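Local coordinates for putative D-lactate dehydrogenase (Chlamydomonas reinhardtii, PDB 4ZGS), which reduces pyruvate, presumably to D-lactate, with a nicotinamide cofactor, acting as the pyruvate reductase of the algal chloroplast, at the interface of chains A and B. Sequence-based numbering; all coordinates share one arbitrary frame. Chains: chain A/B, Putative D-lactate dehydrogenase.

All three contacts belong to one two-fold symmetric interface. Contact 1 and contact 2 nearly merge: their C-alpha centres are about 7 Å apart, and they share A:Thr155 and B:Leu154. Contact 3 stands off, its C-alpha centre about 14 Å from that of contact 1 and about 15 Å from that of contact 2. One stretch of chain A strings them together: strand 330-332 serves contact 1, A:Thr333 contact 2, and A:Pro334 to A:Leu339 contact 3. Chain B answers with helices 136-151 and 154-163 and, further along, B:Leu168, which reaches toward the partner's catalytic region. If this pair is the working dimer, assembly and active site adjoin.

Contact 1: the interface of chains A and B. Residues chain A 155, 330-332; chain B 154, 157-158, 161.
The hydroxyl oxygen OG1 of A:Thr155 sits over the centre of the B:Tyr158 ring, 3.8 Å above its plane. The rest of the threonine lies against the same aromatic: CB comes to 3.6 Å from CD2 of B:Tyr158, and the methyl CG2 reaches back over CG and CB at the root of the ring. With chi1 at 65°, OG1 is tucked between the backbone N and the carbonyl carbon of A:Thr155, which turns the hydroxyl over the ring while CG2 stays near its base. The two side chains meet at about a right angle.

From strand 330-332, the CD1 branch of A:Leu331 touches CD1 of B:Tyr158 at 3.8 Å, approaching obliquely. Farther along, the isopropyl group of B:Val161 packs against the strand; its CG2 is 3.7 Å from the carbonyl O of A:Val332, and its CG1 meets CG1 of A:Val332 at 4.0 Å. Replacing B:Tyr158 with alanine would probably leave A:Thr155 and CD1 of A:Leu331 facing a gap where the ring had packed.

In the fold, helix 154-163 of chain B starts beside the first turn of the equivalent helix of chain A and passes across strand 330-332 at about a right angle, and B:Tyr158 has its face against A:Thr155 and its CD1 rim beside A:Leu331; the two-fold axis repeats the arrangement with the chains exchanged.

Contact 2: the interface of chains A and B. Residues chain A 142, 145-146, 149, 154-155, 333; chain B 145, 149, 154.
This is a two-fold, leucine-into-helix interface between subunits of a D-isomer specific 2-hydroxyacid dehydrogenase, a family that commonly works as dimers, and it probably helps hold such a dimer together. B:Leu154, at the start of helix 154-163, pushes its forked end against helix 136-151 of chain A. Its CD1 branch settles over the step between A:Ala145 and A:Ala149, one turn apart, lying 3.6 Å from the carbonyl O of A:Ala145 and 3.8 Å from CB of A:Ala149. The small alanine methyls probably let the leucine approach the helix backbone this closely.

The CD2 branch turns the other way, meeting the methyl CG2 of A:Thr333 at 3.8 Å, with CE1 of A:His142 a little farther off. The fork is set by an extended second torsion of -173°, following a chi1 of -65° that leaves CG opposite the carbonyl carbon. Behind the contact, NE2 of A:His142 and the hydroxyl OG1 of A:Thr333 form a nearly straight hydrogen bond of 3.0 Å, 167° at the hydrogen. It ties helix 136-151 to the loop after strand 330-332, and helps keep the threonine methyl toward B:Leu154.

The reciprocal insertion is made by A:Leu154, whose CD1 rests 3.4 Å from CB of B:Ala149 and also touches the carbonyl O of B:Ala145.

Contact 3: the interface of chains A and B. Residues chain A 45, 85, 302, 334-336, 338-339; chain B 168.
B:Leu168 is planted in a pocket of chain A beside the active site of this D-isomer specific 2-hydroxyacid dehydrogenase; A:His335, in the Pro-His-Thr segment, is the family's active-site histidine. The leucine loses 135 Å² of surface to its partner.

Packing is tight on the side of A:Phe302. That side chain and B:Leu168 lie alongside each other, pointing the same way, with CG of B:Leu168 in the ring plane at the phenylalanine edge and its CD1 3.4 Å from CD1 of A:Phe302. The same ring turns its CZ over one face of the A:His335 imidazole, 3.8 Å above the plane and toward its rim, so the leucine from chain B backs a residue that touches the catalytic histidine. The CD2 branch goes to the segment of A:Pro334 to A:Thr336, passing the methyl CG2 of A:Thr336 and lying 3.8 Å from the carbonyl O of A:His335. CG of B:Leu168 lies opposite the carbonyl carbon (chi1 -63°), and the extended second torsion (-176°) spreads the two methyls to separate walls.

The rest of the surround is looser. CE2 of A:Tyr45 stands 4.0 Å from CB of B:Leu168, and, opposite A:Phe302, CD2 of A:Leu339 approaches obliquely, 3.7 Å from the carbonyl O of B:Leu168. CE2 of A:Phe85 and CZ of A:Phe338 each stay 4.2 Å from CD1 of B:Leu168. The hydroxyl of A:Tyr45 lies over the rim of the A:Phe85 ring, so these two residues pack on each other.

Contact 1: the interface of chains A and B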
loop_
_atom_site.group_PDB
_atom_site.type_symbol
_atom_site.label_atom_id
_atom_site.label_comp_id
_atom_site.label_asym_id
_atom_site.label_seq_id
_atom_site.Cartn_x
_atom_site.Cartn_y
_atom_site.Cartn_z
ATOM N N THR A 155 -9.066 1.535 7.143
ATOM C CA THR A 155 -8.030 1.111 6.180
ATOM C C THR A 155 -7.613 2.275 5.257
ATOM O O THR A 155 -6.424 2.569 5.137
ATOM C CB THR A 155 -8.459 -0.115 5.325
ATOM O OG1 THR A 155 -9.567 0.210 4.471
ATOM C CG2 THR A 155 -8.806 -1.330 6.241
ATOM N N VAL A 330 -15.567 -1.768 0.634
ATOM C CA VAL A 330 -15.394 -3.192 0.931
ATOM C C VAL A 330 -14.099 -3.473 1.707
ATOM O O VAL A 330 -13.066 -2.862 1.444
ATOM C CB VAL A 330 -15.368 -4.013 -0.310
ATOM C CG1 VAL A 330 -14.736 -5.361 -0.021
ATOM C CG2 VAL A 330 -16.773 -4.127 -0.906
ATOM N N LEU A 331 -14.186 -4.341 2.711
ATOM C CA LEU A 331 -13.022 -4.741 3.490
ATOM C C LEU A 331 -13.044 -6.247 3.653
ATOM O O LEU A 331 -14.084 -6.821 3.979
ATOM C CB LEU A 331 -12.955 -4.038 4.834
ATOM C CG LEU A 331 -12.009 -4.645 5.883
ATOM C CD1 LEU A 331 -10.710 -5.114 5.330
ATOM C CD2 LEU A 331 -11.739 -3.584 6.942
ATOM N N VAL A 332 -11.927 -6.882 3.291
ATOM C CA VAL A 332 -11.802 -8.335 3.295
ATOM C C VAL A 332 -10.586 -8.794 4.077
ATOM O O VAL A 332 -9.465 -8.382 3.766
ATOM C CB VAL A 332 -11.688 -8.863 1.878
ATOM C CG1 VAL A 332 -11.348 -10.336 1.874
ATOM C CG2 VAL A 332 -12.981 -8.614 1.155
ATOM N N LEU B 154 -6.105 -5.386 11.361
ATOM C CA LEU B 154 -6.931 -5.141 10.189
ATOM C C LEU B 154 -6.206 -4.410 9.055
ATOM O O LEU B 154 -6.418 -4.766 7.891
ATOM C CB LEU B 154 -8.188 -4.368 10.573
ATOM C CG LEU B 154 -9.073 -5.208 11.491
ATOM C CD1 LEU B 154 -10.453 -4.545 11.775
ATOM C CD2 LEU B 154 -9.237 -6.546 10.822
ATOM N N ALA B 157 -3.960 -6.836 7.321
ATOM C CA ALA B 157 -4.716 -7.837 6.576
ATOM C C ALA B 157 -5.245 -7.254 5.270
ATOM O O ALA B 157 -5.253 -7.923 4.247
ATOM C CB ALA B 157 -5.854 -8.408 7.427
ATOM N N TYR B 158 -5.740 -6.027 5.336
ATOM C CA TYR B 158 -6.316 -5.356 4.194
ATOM C C TYR B 158 -5.334 -5.222 3.053
ATOM O O TYR B 158 -5.661 -5.527 1.905
ATOM C CB TYR B 158 -6.811 -3.971 4.584
ATOM C CG TYR B 158 -7.304 -3.147 3.412
ATOM C CD1 TYR B 158 -8.500 -3.454 2.772
ATOM C CD2 TYR B 158 -6.578 -2.054 2.955
ATOM C CE1 TYR B 158 -8.962 -2.688 1.674
ATOM C CE2 TYR B 158 -7.028 -1.284 1.873
ATOM C CZ TYR B 158 -8.221 -1.604 1.235
ATOM O OH TYR B 158 -8.668 -0.828 0.162
ATOM N N VAL B 161 -4.084 -8.656 1.548
ATOM C CA VAL B 161 -5.170 -9.151 0.721
ATOM C C VAL B 161 -5.294 -8.339 -0.573
ATOM O O VAL B 161 -5.584 -8.903 -1.637
ATOM C CB VAL B 161 -6.487 -9.111 1.491
ATOM C CG1 VAL B 161 -7.669 -9.494 0.585
ATOM C CG2 VAL B 161 -6.384 -10.053 2.675
#

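Contact 2: the interface of chains A and B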
loop_
_atom_site.group_PDB
_atom_site.type_symbol
_atom_site.label_atom_id
_atom_site.label_comp_id
_atom_site.label_asym_id
_atom_site.label_seq_id
_atom_site.Cartn_x
_atom_site.Cartn_y
_atom_site.Cartn_z
ATOM N N HIS A 142 -14.496 -10.487 15.697
ATOM C CA HIS A 142 -13.899 -10.127 14.428
ATOM C C HIS A 142 -14.883 -9.402 13.516
ATOM O O HIS A 142 -14.537 -8.406 12.884
ATOM C CB HIS A 142 -13.335 -11.353 13.725
ATOM C CG HIS A 142 -12.487 -11.016 12.548
ATOM N ND1 HIS A 142 -11.190 -10.568 12.689
ATOM C CD2 HIS A 142 -12.715 -11.104 11.215
ATOM C CE1 HIS A 142 -10.671 -10.360 11.495
ATOM N NE2 HIS A 142 -11.580 -10.668 10.587
ATOM N N ALA A 145 -15.175 -6.112 14.712
ATOM C CA ALA A 145 -13.967 -5.417 14.268
ATOM C C ALA A 145 -14.164 -4.821 12.864
ATOM O O ALA A 145 -13.881 -3.660 12.623
ATOM C CB ALA A 145 -12.795 -6.378 14.285
ATOM N N LEU A 146 -14.695 -5.632 11.961
ATOM C CA LEU A 146 -14.946 -5.213 10.605
ATOM C C LEU A 146 -15.903 -4.056 10.624
ATOM O O LEU A 146 -15.779 -3.111 9.845
ATOM C CB LEU A 146 -15.510 -6.365 9.760
ATOM C CG LEU A 146 -14.575 -7.561 9.541
ATOM C CD1 LEU A 146 -15.190 -8.562 8.574
ATOM C CD2 LEU A 146 -13.206 -7.133 9.086
ATOM N N ALA A 149 -14.099 -0.818 11.649
ATOM C CA ALA A 149 -13.121 -0.384 10.683
ATOM C C ALA A 149 -13.846 0.288 9.516
ATOM O O ALA A 149 -13.476 1.381 9.112
ATOM C CB ALA A 149 -12.244 -1.582 10.201
ATOM N N LEU A 154 -11.080 3.031 8.644
ATOM C CA LEU A 154 -9.731 2.838 9.172
ATOM C C LEU A 154 -8.701 2.383 8.112
ATOM O O LEU A 154 -7.545 2.811 8.182
ATOM C CB LEU A 154 -9.734 1.834 10.338
ATOM C CG LEU A 154 -10.511 2.228 11.600
ATOM C CD1 LEU A 154 -10.184 1.237 12.756
ATOM C CD2 LEU A 154 -10.223 3.641 12.020
ATOM N N THR A 155 -9.066 1.535 7.143
ATOM C CA THR A 155 -8.030 1.111 6.180
ATOM C C THR A 155 -7.613 2.275 5.257
ATOM O O THR A 155 -6.424 2.569 5.137
ATOM C CB THR A 155 -8.459 -0.115 5.325
ATOM O OG1 THR A 155 -9.567 0.210 4.471
ATOM C CG2 THR A 155 -8.806 -1.330 6.241
ATOM N N THR A 333 -10.804 -9.707 5.029
ATOM C CA THR A 333 -9.715 -10.375 5.766
ATOM C C THR A 333 -9.637 -11.809 5.283
ATOM O O THR A 333 -10.626 -12.376 4.811
ATOM C CB THR A 333 -9.937 -10.401 7.307
ATOM O OG1 THR A 333 -11.258 -10.887 7.577
ATOM C CG2 THR A 333 -9.740 -9.013 7.960
ATOM N N ALA B 145 -12.847 1.593 17.925
ATOM C CA ALA B 145 -12.466 1.110 16.591
ATOM C C ALA B 145 -10.940 0.918 16.512
ATOM O O ALA B 145 -10.463 -0.075 15.993
ATOM C CB ALA B 145 -12.942 2.087 15.498
ATOM N N ALA B 149 -9.108 -2.577 15.542
ATOM C CA ALA B 149 -8.297 -2.721 14.338
ATOM C C ALA B 149 -6.920 -3.279 14.718
ATOM O O ALA B 149 -6.457 -4.219 14.111
ATOM C CB ALA B 149 -8.162 -1.374 13.572
ATOM N N LEU B 154 -6.105 -5.386 11.361
ATOM C CA LEU B 154 -6.931 -5.141 10.189
ATOM C C LEU B 154 -6.206 -4.410 9.055
ATOM O O LEU B 154 -6.418 -4.766 7.891
ATOM C CB LEU B 154 -8.188 -4.368 10.573
ATOM C CG LEU B 154 -9.073 -5.208 11.491
ATOM C CD1 LEU B 154 -10.453 -4.545 11.775
ATOM C CD2 LEU B 154 -9.237 -6.546 10.822
#

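Contact 3: the interface of chains A and B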
loop_
_atom_site.group_PDB
_atom_site.type_symbol
_atom_site.label_atom_id
_atom_site.label_comp_id
_atom_site.label_asym_id
_atom_site.label_seq_id
_atom_site.Cartn_x
_atom_site.Cartn_y
_atom_site.Cartn_z
ATOM N N TYR A 45 2.774 -19.192 12.120
ATOM C CA TYR A 45 1.824 -19.089 13.223
ATOM C C TYR A 45 1.654 -20.441 13.935
ATOM O O TYR A 45 1.427 -20.490 15.149
ATOM C CB TYR A 45 0.469 -18.538 12.732
ATOM C CG TYR A 45 -0.513 -19.554 12.150
ATOM C CD1 TYR A 45 -1.494 -20.145 12.956
ATOM C CD2 TYR A 45 -0.466 -19.923 10.789
ATOM C CE1 TYR A 45 -2.412 -21.062 12.432
ATOM C CE2 TYR A 45 -1.375 -20.849 10.251
ATOM C CZ TYR A 45 -2.351 -21.410 11.083
ATOM O OH TYR A 45 -3.266 -22.318 10.584
ATOM N N PHE A 85 -4.405 -29.420 8.550
ATOM C CA PHE A 85 -5.209 -28.223 8.630
ATOM C C PHE A 85 -6.121 -28.245 7.417
ATOM O O PHE A 85 -6.056 -29.181 6.607
ATOM C CB PHE A 85 -4.327 -26.974 8.697
ATOM C CG PHE A 85 -5.071 -25.706 9.010
ATOM C CD1 PHE A 85 -5.960 -25.637 10.082
ATOM C CD2 PHE A 85 -4.853 -24.561 8.239
ATOM C CE1 PHE A 85 -6.647 -24.461 10.370
ATOM C CE2 PHE A 85 -5.521 -23.382 8.520
ATOM C CZ PHE A 85 -6.426 -23.329 9.596
ATOM N N PHE A 302 -5.355 -18.905 2.422
ATOM C CA PHE A 302 -4.209 -19.480 3.126
ATOM C C PHE A 302 -2.975 -19.658 2.238
ATOM O O PHE A 302 -2.039 -20.369 2.592
ATOM C CB PHE A 302 -4.572 -20.842 3.705
ATOM C CG PHE A 302 -5.891 -20.892 4.421
ATOM C CD1 PHE A 302 -6.053 -20.279 5.653
ATOM C CD2 PHE A 302 -6.952 -21.608 3.883
ATOM C CE1 PHE A 302 -7.258 -20.353 6.322
ATOM C CE2 PHE A 302 -8.157 -21.698 4.552
ATOM C CZ PHE A 302 -8.316 -21.071 5.774
ATOM N N PRO A 334 -8.448 -12.399 5.386
ATOM C CA PRO A 334 -8.183 -13.725 4.828
ATOM C C PRO A 334 -8.488 -14.852 5.830
ATOM O O PRO A 334 -7.568 -15.501 6.325
ATOM C CB PRO A 334 -6.692 -13.650 4.477
ATOM C CG PRO A 334 -6.130 -12.755 5.546
ATOM C CD PRO A 334 -7.226 -11.757 5.901
ATOM N N HIS A 335 -9.771 -15.061 6.131
ATOM C CA HIS A 335 -10.210 -16.113 7.058
ATOM C C HIS A 335 -9.474 -16.049 8.404
ATOM O O HIS A 335 -8.917 -17.035 8.882
ATOM C CB HIS A 335 -10.013 -17.488 6.410
ATOM C CG HIS A 335 -10.983 -18.523 6.893
ATOM N ND1 HIS A 335 -11.891 -19.142 6.061
ATOM C CD2 HIS A 335 -11.196 -19.040 8.128
ATOM C CE1 HIS A 335 -12.615 -19.999 6.758
ATOM N NE2 HIS A 335 -12.212 -19.957 8.014
ATOM N N THR A 336 -9.377 -14.862 8.969
ATOM C CA THR A 336 -8.699 -14.700 10.246
ATOM C C THR A 336 -9.626 -14.552 11.471
ATOM O O THR A 336 -9.133 -14.316 12.567
ATOM C CB THR A 336 -7.760 -13.493 10.193
ATOM O OG1 THR A 336 -8.535 -12.306 9.947
ATOM C CG2 THR A 336 -6.762 -13.660 9.067
ATOM N N PHE A 338 -11.137 -16.589 13.326
ATOM C CA PHE A 338 -10.833 -17.547 14.388
ATOM C C PHE A 338 -9.423 -17.340 14.869
ATOM O O PHE A 338 -8.989 -17.964 15.824
ATOM C CB PHE A 338 -10.932 -18.999 13.929
ATOM C CG PHE A 338 -9.677 -19.478 13.204
ATOM C CD1 PHE A 338 -9.322 -18.940 11.964
ATOM C CD2 PHE A 338 -8.815 -20.397 13.788
ATOM C CE1 PHE A 338 -8.146 -19.371 11.297
ATOM C CE2 PHE A 338 -7.642 -20.819 13.133
ATOM C CZ PHE A 338 -7.312 -20.306 11.887
ATOM N N LEU A 339 -8.671 -16.502 14.189
ATOM C CA LEU A 339 -7.247 -16.557 14.437
ATOM C C LEU A 339 -6.837 -15.577 15.526
ATOM O O LEU A 339 -6.524 -14.415 15.277
ATOM C CB LEU A 339 -6.481 -16.278 13.145
ATOM C CG LEU A 339 -4.984 -16.489 13.129
ATOM C CD1 LEU A 339 -4.616 -17.992 13.090
ATOM C CD2 LEU A 339 -4.424 -15.695 11.908
ATOM N N LEU B 168 -1.971 -16.691 6.529
ATOM C CA LEU B 168 -2.401 -16.352 7.908
ATOM C C LEU B 168 -1.342 -15.718 8.813
ATOM O O LEU B 168 -1.681 -14.859 9.633
ATOM C CB LEU B 168 -2.972 -17.576 8.599
ATOM C CG LEU B 168 -4.236 -18.106 7.918
ATOM C CD1 LEU B 168 -4.841 -19.277 8.690
ATOM C CD2 LEU B 168 -5.245 -16.969 7.813
#